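2-methyl-aconitate isomerase (PDB 5K87) catalyses the cis-trans isomerization of 2-methyl-aconitate by base-catalysed proton abstraction in the 2-methylcitrate cycle, which degrades propionate. Local coordinates at residues Leu203-Leu207 with Asn216-Ile220. The protein carries 1 engineered substitution. Where two conformers were deposited one is given. Residues are numbered along the deposited sequence.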
ATOM      1  N   LEU A 203      14.105  10.214 -35.034  1.00 18.46           N
ATOM      2  CA  LEU A 203      14.772   9.995 -33.752  1.00 17.64           C
ATOM      3  C   LEU A 203      14.304  11.017 -32.732  1.00 17.84           C
ATOM      4  O   LEU A 203      14.169  10.708 -31.546  1.00 19.11           O
ATOM      5  CB  LEU A 203      16.287  10.108 -33.915  1.00 21.16           C
ATOM      6  CG  LEU A 203      16.932   9.085 -34.843  1.00 22.65           C
ATOM      7  CD1 LEU A 203      18.436   9.292 -34.904  1.00 30.72           C
ATOM      8  CD2 LEU A 203      16.588   7.685 -34.371  1.00 23.68           C
ATOM      9  N   VAL A 204      14.093  12.245 -33.194  0.64 17.67           N
ATOM     10  CA  VAL A 204      13.552  13.312 -32.368  0.64 21.25           C
ATOM     11  C   VAL A 204      12.445  14.003 -33.148  0.64 20.62           C
ATOM     12  O   VAL A 204      12.473  14.056 -34.379  0.64 22.85           O
ATOM     13  CB  VAL A 204      14.628  14.345 -31.956  0.64 19.67           C
ATOM     14  CG1 VAL A 204      15.775  13.664 -31.211  0.64 16.19           C
ATOM     15  CG2 VAL A 204      15.141  15.112 -33.167  0.64 25.41           C
ATOM     16  N   ASP A 205      11.461  14.520 -32.426  1.00 22.63           N
ATOM     17  CA  ASP A 205      10.376  15.249 -33.039  1.00 25.87           C
ATOM     18  C   ASP A 205      10.132  16.501 -32.234  1.00 26.14           C
ATOM     19  O   ASP A 205      10.630  16.643 -31.117  1.00 25.67           O
ATOM     20  CB  ASP A 205       9.105  14.402 -33.065  1.00 27.03           C
ATOM     21  CG  ASP A 205       9.165  13.294 -34.093  1.00 26.80           C
ATOM     22  OD1 ASP A 205       8.973  13.588 -35.291  1.00 29.89           O
ATOM     23  OD2 ASP A 205       9.399  12.129 -33.709  1.00 25.17           O
ATOM     24  N   VAL A 206       9.384  17.424 -32.820  1.00 26.64           N
ATOM     25  CA  VAL A 206       8.893  18.560 -32.066  1.00 31.04           C
ATOM     26  C   VAL A 206       7.429  18.296 -31.776  1.00 26.04           C
ATOM     27  O   VAL A 206       6.602  18.242 -32.685  1.00 30.00           O
ATOM     28  CB  VAL A 206       9.058  19.883 -32.824  1.00 30.18           C
ATOM     29  CG1 VAL A 206       8.490  21.028 -32.001  1.00 32.59           C
ATOM     30  CG2 VAL A 206      10.525  20.131 -33.132  1.00 35.53           C
ATOM     31  N   LEU A 207       7.112  18.123 -30.500  0.76 24.67           N
ATOM     32  CA  LEU A 207       5.752  17.827 -30.091  0.76 25.02           C
ATOM     33  C   LEU A 207       5.000  19.131 -29.841  0.76 25.43           C
ATOM     34  O   LEU A 207       5.276  19.841 -28.876  0.76 24.55           O
ATOM     35  CB  LEU A 207       5.773  16.955 -28.835  0.76 27.01           C
ATOM     36  CG  LEU A 207       4.554  16.106 -28.487  0.76 28.52           C
ATOM     37  CD1 LEU A 207       4.019  15.352 -29.701  0.76 25.41           C
ATOM     38  CD2 LEU A 207       4.923  15.140 -27.367  0.76 23.44           C
ATOM     39  N   ASN A 216      10.643  19.183 -27.669  1.00 27.26           N
ATOM     40  CA  ASN A 216      11.424  18.160 -28.349  1.00 23.85           C
ATOM     41  C   ASN A 216      11.163  16.843 -27.649  1.00 19.37           C
ATOM     42  O   ASN A 216      11.118  16.787 -26.423  1.00 22.25           O
ATOM     43  CB  ASN A 216      12.917  18.478 -28.330  1.00 27.25           C
ATOM     44  CG  ASN A 216      13.334  19.372 -29.480  1.00 34.21           C
ATOM     45  OD1 ASN A 216      13.421  18.929 -30.626  1.00 46.08           O
ATOM     46  ND2 ASN A 216      13.600  20.632 -29.180  1.00 38.87           N
ATOM     47  N   ALA A 217      10.963  15.797 -28.434  1.00 18.39           N
ATOM     48  CA  ALA A 217      10.616  14.508 -27.868  1.00 16.59           C
ATOM     49  C   ALA A 217      11.179  13.381 -28.700  1.00 18.22           C
ATOM     50  O   ALA A 217      11.262  13.479 -29.926  1.00 21.39           O
ATOM     51  CB  ALA A 217       9.106  14.373 -27.765  1.00 17.68           C
ATOM     52  N   THR A 218      11.574  12.308 -28.028  1.00 15.12           N
ATOM     53  CA  THR A 218      11.815  11.051 -28.708  1.00 14.39           C
ATOM     54  C   THR A 218      10.680  10.108 -28.358  1.00 15.72           C
ATOM     55  O   THR A 218      10.389   9.875 -27.183  1.00 14.96           O
ATOM     56  CB  THR A 218      13.152  10.413 -28.313  1.00 14.53           C
ATOM     57  OG1 THR A 218      14.218  11.169 -28.893  1.00 15.40           O
ATOM     58  CG2 THR A 218      13.225   8.985 -28.828  1.00 16.92           C
ATOM     59  N   MET A 219      10.018   9.597 -29.379  1.00 15.27           N
ATOM     60  CA  MET A 219       8.929   8.655 -29.206  1.00 15.54           C
ATOM     61  C   MET A 219       9.384   7.307 -29.724  1.00 16.34           C
ATOM     62  O   MET A 219       9.657   7.138 -30.916  1.00 17.17           O
ATOM     63  CB  MET A 219       7.696   9.159 -29.950  1.00 16.34           C
ATOM     64  CG  MET A 219       7.049  10.343 -29.239  1.00 17.56           C
ATOM     65  SD  MET A 219       5.870  11.314 -30.197  1.00 20.80           S
ATOM     66  CE  MET A 219       6.993  12.261 -31.220  1.00 23.04           C
ATOM     67  N   ILE A 220       9.496   6.354 -28.810  1.00 14.41           N
ATOM     68  CA  ILE A 220      10.041   5.049 -29.136  1.00 15.43           C
ATOM     69  C   ILE A 220       9.105   3.946 -28.665  1.00 15.18           C
ATOM     70  O   ILE A 220       8.443   4.074 -27.633  1.00 16.87           O
ATOM     71  CB  ILE A 220      11.453   4.885 -28.524  1.00 15.90           C
ATOM     72  CG1 ILE A 220      12.152   3.642 -29.075  1.00 17.13           C
ATOM     73  CG2 ILE A 220      11.401   4.876 -26.996  1.00 16.50           C
ATOM     74  CD1 ILE A 220      13.616   3.556 -28.690  1.00 18.26           C
TER
HETATM   75  O   HOH W   1      10.781  10.534 -32.030  1.00 19.13           O
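Met219 lays its flexible thioether along the face of the hairpin that carries Asp205 and Ala217, its CE 3.5 Å from Asp205 OD2 and its SD 4.5 Å from Leu207 CD1. The small methyl of Ala217 fits between larger neighbours, its CB 4.3 Å from Leu207 CD2 and touching Ile229 of strand 225-230. Helix 249-266 packs on the longer side chains, with Ile258 touching Leu207 and Arg265 touching Asp205 and Met219. Asp205 and Ala217 form an antiparallel hydrogen-bonded pair: Asp205 N donates to Ala217 O (2.7 Å) and Ala217 N to Asp205 O (2.8 Å). Next comes the non-hydrogen-bonded pair Val206-Asn216, on the other face, where the branched Val206 favours an extended backbone. Before the strand begins, a side chain takes over from the backbone: Thr218 OG1 donates to Leu203 O (2.7 Å) and also bonds to Leu340 N, a double role that a hydroxyl can fill. The buried carboxylate of Asp205 is likewise satisfied, OD1 by Asn202, OD2 by Thr200 and by a water 2.7 Å away that accepts from Met219 N (2.9 Å). Paired backbone amides and the partners of this carboxylate thus let the hairpin bury an acid beside apolar side chains.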